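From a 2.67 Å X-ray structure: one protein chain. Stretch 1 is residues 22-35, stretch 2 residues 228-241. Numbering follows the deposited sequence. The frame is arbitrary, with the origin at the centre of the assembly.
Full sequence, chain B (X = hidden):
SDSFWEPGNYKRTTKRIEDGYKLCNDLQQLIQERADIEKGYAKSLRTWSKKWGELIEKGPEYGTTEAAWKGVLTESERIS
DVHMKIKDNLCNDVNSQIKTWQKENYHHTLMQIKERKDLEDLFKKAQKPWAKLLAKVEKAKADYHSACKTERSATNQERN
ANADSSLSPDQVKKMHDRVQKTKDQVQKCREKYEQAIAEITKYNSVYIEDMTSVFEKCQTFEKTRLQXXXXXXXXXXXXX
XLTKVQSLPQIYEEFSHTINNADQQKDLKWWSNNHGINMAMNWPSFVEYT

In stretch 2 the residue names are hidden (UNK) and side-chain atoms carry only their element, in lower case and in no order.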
# COMPACT_ATOMS: atom_id res chain seq x y z
N LYS B 22 4.04 -12.10 22.94
CA LYS B 22 3.74 -10.74 22.42
C LYS B 22 4.25 -10.46 21.01
O LYS B 22 3.53 -9.91 20.16
CB LYS B 22 4.37 -9.70 23.32
CG LYS B 22 3.44 -9.18 24.33
CD LYS B 22 4.11 -8.90 25.68
CE LYS B 22 4.58 -7.48 25.83
NZ LYS B 22 4.48 -7.29 27.26
N LEU B 23 5.52 -10.79 20.78
CA LEU B 23 6.06 -10.70 19.43
C LEU B 23 5.32 -11.59 18.42
O LEU B 23 5.13 -11.21 17.30
CB LEU B 23 7.56 -10.92 19.38
CG LEU B 23 8.45 -10.01 20.22
CD1 LEU B 23 9.83 -10.61 20.23
CD2 LEU B 23 8.54 -8.56 19.76
N CYS B 24 4.85 -12.75 18.79
CA CYS B 24 3.92 -13.38 17.85
C CYS B 24 2.73 -12.51 17.55
O CYS B 24 2.42 -12.31 16.42
CB CYS B 24 3.44 -14.74 18.32
SG CYS B 24 4.79 -15.92 18.43
N ASN B 25 2.03 -12.00 18.54
CA ASN B 25 0.96 -11.08 18.23
C ASN B 25 1.35 -9.88 17.34
O ASN B 25 0.64 -9.53 16.43
CB ASN B 25 0.35 -10.54 19.50
CG ASN B 25 -0.51 -11.54 20.17
OD1 ASN B 25 -1.03 -12.46 19.56
ND2 ASN B 25 -0.67 -11.38 21.46
N ASP B 26 2.49 -9.29 17.62
CA ASP B 26 2.91 -8.09 16.91
C ASP B 26 3.15 -8.42 15.45
O ASP B 26 2.72 -7.68 14.56
CB ASP B 26 4.22 -7.53 17.50
CG ASP B 26 4.04 -6.78 18.83
OD1 ASP B 26 2.92 -6.59 19.35
OD2 ASP B 26 5.07 -6.39 19.43
N LEU B 27 3.85 -9.52 15.20
CA LEU B 27 4.16 -9.89 13.84
C LEU B 27 2.87 -10.21 13.05
O LEU B 27 2.73 -9.83 11.87
CB LEU B 27 5.08 -11.06 13.87
CG LEU B 27 5.70 -11.49 12.56
CD1 LEU B 27 6.53 -10.45 11.84
CD2 LEU B 27 6.58 -12.64 12.97
N GLN B 28 1.91 -10.86 13.71
CA GLN B 28 0.69 -11.18 13.02
C GLN B 28 0.04 -9.89 12.70
O GLN B 28 -0.37 -9.66 11.57
CB GLN B 28 -0.24 -12.09 13.83
CG GLN B 28 0.10 -13.55 13.82
CD GLN B 28 -0.65 -14.31 14.93
OE1 GLN B 28 -1.77 -14.86 14.73
NE2 GLN B 28 -0.05 -14.34 16.12
N GLN B 29 -0.00 -8.99 13.67
CA GLN B 29 -0.63 -7.72 13.46
C GLN B 29 0.04 -6.90 12.38
O GLN B 29 -0.62 -6.26 11.61
CB GLN B 29 -0.69 -6.94 14.74
CG GLN B 29 -1.24 -5.59 14.51
CD GLN B 29 -1.33 -4.79 15.80
OE1 GLN B 29 -1.49 -5.37 16.90
NE2 GLN B 29 -1.26 -3.45 15.67
N LEU B 30 1.35 -6.92 12.31
CA LEU B 30 2.05 -6.14 11.32
C LEU B 30 1.71 -6.72 9.95
O LEU B 30 1.41 -5.97 9.03
CB LEU B 30 3.56 -6.17 11.62
CG LEU B 30 4.62 -5.59 10.69
CD1 LEU B 30 5.98 -5.33 11.34
CD2 LEU B 30 4.87 -6.49 9.51
N ILE B 31 1.71 -8.02 9.79
CA ILE B 31 1.49 -8.58 8.47
C ILE B 31 0.06 -8.29 8.05
O ILE B 31 -0.18 -7.86 6.94
CB ILE B 31 1.80 -10.09 8.51
CG1 ILE B 31 3.30 -10.26 8.51
CG2 ILE B 31 1.13 -10.85 7.39
CD1 ILE B 31 3.72 -11.50 9.14
N GLN B 32 -0.90 -8.51 8.94
CA GLN B 32 -2.30 -8.34 8.61
C GLN B 32 -2.45 -6.91 8.10
O GLN B 32 -3.13 -6.65 7.09
CB GLN B 32 -3.16 -8.56 9.83
CG GLN B 32 -4.65 -8.26 9.66
CD GLN B 32 -5.41 -9.40 8.95
OE1 GLN B 32 -5.51 -10.55 9.47
NE2 GLN B 32 -5.94 -9.10 7.77
N GLU B 33 -1.76 -6.00 8.77
CA GLU B 33 -1.84 -4.62 8.42
C GLU B 33 -1.36 -4.35 7.03
O GLU B 33 -2.05 -3.66 6.31
CB GLU B 33 -1.22 -3.74 9.47
CG GLU B 33 -2.32 -3.26 10.41
CD GLU B 33 -1.90 -2.54 11.71
OE1 GLU B 33 -0.96 -1.73 11.71
OE2 GLU B 33 -2.57 -2.77 12.74
N ARG B 34 -0.23 -4.90 6.61
CA ARG B 34 0.26 -4.73 5.27
C ARG B 34 -0.75 -5.31 4.29
O ARG B 34 -1.02 -4.75 3.24
CB ARG B 34 1.57 -5.50 5.15
CG ARG B 34 2.24 -5.55 3.76
CD ARG B 34 2.35 -4.19 3.12
NE ARG B 34 3.08 -4.26 1.89
CZ ARG B 34 4.39 -4.17 1.78
NH1 ARG B 34 5.14 -4.00 2.84
NH2 ARG B 34 4.96 -4.25 0.59
N ALA B 35 -1.29 -6.46 4.63
CA ALA B 35 -2.36 -7.10 3.86
C ALA B 35 -3.52 -6.19 3.61
O ALA B 35 -4.18 -6.32 2.62
CB ALA B 35 -2.85 -8.31 4.60
N UNK B 228 12.47 -19.59 13.88
CA UNK B 228 11.17 -19.48 13.31
C UNK B 228 10.94 -18.08 12.75
O UNK B 228 10.57 -17.96 11.59
c UNK B 228 6.65 -18.66 14.03
c UNK B 228 10.17 -19.78 14.39
c UNK B 228 7.95 -18.73 14.42
c UNK B 228 6.16 -19.56 13.15
c UNK B 228 8.29 -20.62 13.06
c UNK B 228 8.79 -19.71 13.94
c UNK B 228 6.97 -20.55 12.65
N UNK B 229 11.16 -17.05 13.55
CA UNK B 229 10.90 -15.70 13.06
C UNK B 229 11.72 -15.40 11.82
O UNK B 229 11.24 -14.73 10.92
c UNK B 229 9.48 -13.16 15.33
c UNK B 229 8.12 -15.31 16.41
c UNK B 229 8.38 -12.97 16.15
c UNK B 229 9.90 -14.42 15.04
c UNK B 229 11.11 -14.63 14.14
c UNK B 229 9.21 -15.49 15.59
c UNK B 229 7.72 -14.08 16.72
N UNK B 230 12.95 -15.90 11.76
CA UNK B 230 13.76 -15.69 10.58
C UNK B 230 13.09 -16.29 9.32
O UNK B 230 13.12 -15.70 8.22
c UNK B 230 15.16 -16.24 10.80
c UNK B 230 18.27 -15.88 8.62
c UNK B 230 17.28 -16.55 9.57
n UNK B 230 19.59 -15.65 9.20
c UNK B 230 16.13 -15.61 9.87
N UNK B 231 12.44 -17.44 9.48
CA UNK B 231 11.89 -18.13 8.37
C UNK B 231 10.69 -17.43 7.83
O UNK B 231 10.51 -17.38 6.62
c UNK B 231 11.45 -19.54 8.79
c UNK B 231 13.92 -20.22 8.10
o UNK B 231 13.67 -20.34 6.81
c UNK B 231 12.67 -20.53 9.08
o UNK B 231 15.10 -19.84 8.64
N UNK B 232 9.82 -17.01 8.73
CA UNK B 232 8.58 -16.34 8.42
C UNK B 232 8.94 -15.03 7.71
O UNK B 232 8.43 -14.74 6.65
c UNK B 232 6.82 -14.98 9.55
c UNK B 232 7.23 -17.30 10.30
c UNK B 232 6.24 -17.93 9.45
c UNK B 232 7.83 -16.04 9.71
N UNK B 233 9.87 -14.27 8.27
CA UNK B 233 10.38 -13.17 7.51
C UNK B 233 10.72 -13.51 6.04
O UNK B 233 10.29 -12.78 5.16
c UNK B 233 9.95 -10.80 9.18
c UNK B 233 11.10 -11.68 9.47
c UNK B 233 11.52 -12.46 8.23
c UNK B 233 12.22 -10.85 9.98
N UNK B 234 11.45 -14.57 5.75
CA UNK B 234 11.64 -14.99 4.35
C UNK B 234 10.33 -15.32 3.68
O UNK B 234 10.12 -15.02 2.50
c UNK B 234 12.50 -16.24 4.24
c UNK B 234 14.70 -16.73 5.37
c UNK B 234 14.71 -15.15 3.62
c UNK B 234 16.08 -14.97 3.78
c UNK B 234 16.08 -16.56 5.52
c UNK B 234 16.76 -15.67 4.72
c UNK B 234 14.00 -16.01 4.43
N UNK B 235 9.44 -15.97 4.40
CA UNK B 235 8.18 -16.32 3.81
C UNK B 235 7.45 -15.05 3.42
O UNK B 235 6.87 -14.99 2.37
n UNK B 235 8.85 -18.92 4.28
c UNK B 235 7.35 -17.11 4.79
o UNK B 235 7.27 -19.28 5.75
c UNK B 235 7.83 -18.54 4.97
N UNK B 236 7.51 -14.02 4.26
CA UNK B 236 6.91 -12.74 3.97
C UNK B 236 7.52 -12.24 2.68
O UNK B 236 6.79 -11.95 1.69
c UNK B 236 6.65 -10.40 4.63
c UNK B 236 6.56 -12.07 6.33
c UNK B 236 7.21 -11.71 5.04
N UNK B 237 8.84 -12.15 2.69
CA UNK B 237 9.59 -11.76 1.53
C UNK B 237 9.04 -12.44 0.29
O UNK B 237 8.58 -11.79 -0.57
c UNK B 237 11.02 -12.11 1.77
n UNK B 237 12.16 -12.43 -0.46
n UNK B 237 13.40 -10.68 -0.64
c UNK B 237 11.94 -11.67 0.67
c UNK B 237 12.75 -10.59 0.57
c UNK B 237 13.02 -11.80 -1.24
N UNK B 238 9.05 -13.76 0.20
CA UNK B 238 8.34 -14.44 -0.93
C UNK B 238 7.02 -13.88 -1.36
O UNK B 238 6.74 -13.78 -2.53
c UNK B 238 8.08 -15.89 -0.61
o UNK B 238 9.38 -16.35 -0.44
N UNK B 239 6.18 -13.57 -0.40
CA UNK B 239 4.87 -13.07 -0.73
C UNK B 239 4.93 -11.74 -1.43
O UNK B 239 4.10 -11.45 -2.23
s UNK B 239 3.70 -14.33 1.31
c UNK B 239 4.05 -12.87 0.52
N UNK B 240 5.91 -10.92 -1.10
CA UNK B 240 5.94 -9.57 -1.57
C UNK B 240 6.82 -9.39 -2.80
O UNK B 240 6.76 -8.37 -3.44
c UNK B 240 6.46 -8.64 -0.47
c UNK B 240 5.53 -8.08 0.59
c UNK B 240 6.37 -7.59 1.73
c UNK B 240 4.82 -9.19 1.06
N UNK B 241 7.63 -10.35 -3.14
CA UNK B 241 8.64 -10.11 -4.12
C UNK B 241 7.95 -10.14 -5.47
O UNK B 241 7.33 -11.13 -5.89
c UNK B 241 9.70 -11.18 -3.99
c UNK B 241 10.85 -11.05 -4.98
o UNK B 241 10.86 -10.26 -5.96
o UNK B 241 11.80 -11.81 -4.74

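Position 228 carries seven carbons, one followed by a six-membered ring, with no oxygen on the ring; its CA-to-CB bond points toward stretch 1, but the ring does not come within contact distance. It is Phe 228. Position 229 has the same seven carbons, and here the ring is pressed against Leu 23, Cys 24 and Leu 27 of the first helix. It is Phe 229, whose flat apolar surface can be used on both face and edge. Leu 27 CD2 lies over one face, 4.0 Å from the centroid of the Phe 229 ring, a CH-pi contact, while Cys 24 SG approaches the edge, 3.9 Å from Phe 229 CZ. Leu 23 CB packs 3.9 Å from Phe 229 CE1.

Position 230, four carbons in a row ending in nitrogen, is Lys 230; position 231, three carbons with two oxygens on the third, is Glu 231. Both are out of reach of stretch 1, and their charged ends avoid the apolar contact.

Position 232 has four carbons forked at the first, with one arm two carbons long, packed near Leu 27: Ile 232. Its CG2 sits 4.2 Å from Leu 27 CD2. At position 233 four carbons fork at the second and also reach Leu 27, giving Leu 233. The CA-to-CB bond runs sideways, yet the longer stem brings Leu 233 CD2 to 4.3 Å from Leu 27 CD1.

Position 234, one carbon and a six-carbon ring, is Phe 234; position 235, two carbons with one oxygen and one nitrogen on the second, is Asn 235. Neither touches stretch 1; both are partly exposed, and Asn 235 OD1 is hydrogen-bonded elsewhere in the structure. Position 236, a carbon bearing two more and touching Ile 31, is Val 236; this short side chain suffices where the CA atoms of Ile 31 and Val 236 are 8.2 Å apart, and Ile 31 CD1 meets Val 236 CG2 at 4.0 Å.

Position 237, one carbon then a five-membered ring of three carbons and two nitrogens, is His 237, its NE2 hydrogen-bonded elsewhere. Position 238, one carbon and one oxygen, is Ser 238, whose OG makes a weak hydrogen bond to Phe 234 O. Position 239, one carbon and one sulfur, is Cys 239, small and partly exposed. All three are out of reach. Position 240, four carbons forked at the second and lying against Arg 34, is Leu 240; its CD2 covers a guanidinium face, 3.8 Å from Arg 34 NH2. Position 241, two carbons with two oxygens on the second, off the contact, is Asp 241, the first residue to leave helical geometry; its OD2 is satisfied elsewhere.

The helices run parallel, 3° apart, and their axes stay far enough apart for side chains to meet between them. No hydrogen bond crosses; apolar packing centred on Leu 27 and Phe 229 dominates the 409 Å² buried.

Stretch 2, residues 228-241: FFKEILFNVHSCLD
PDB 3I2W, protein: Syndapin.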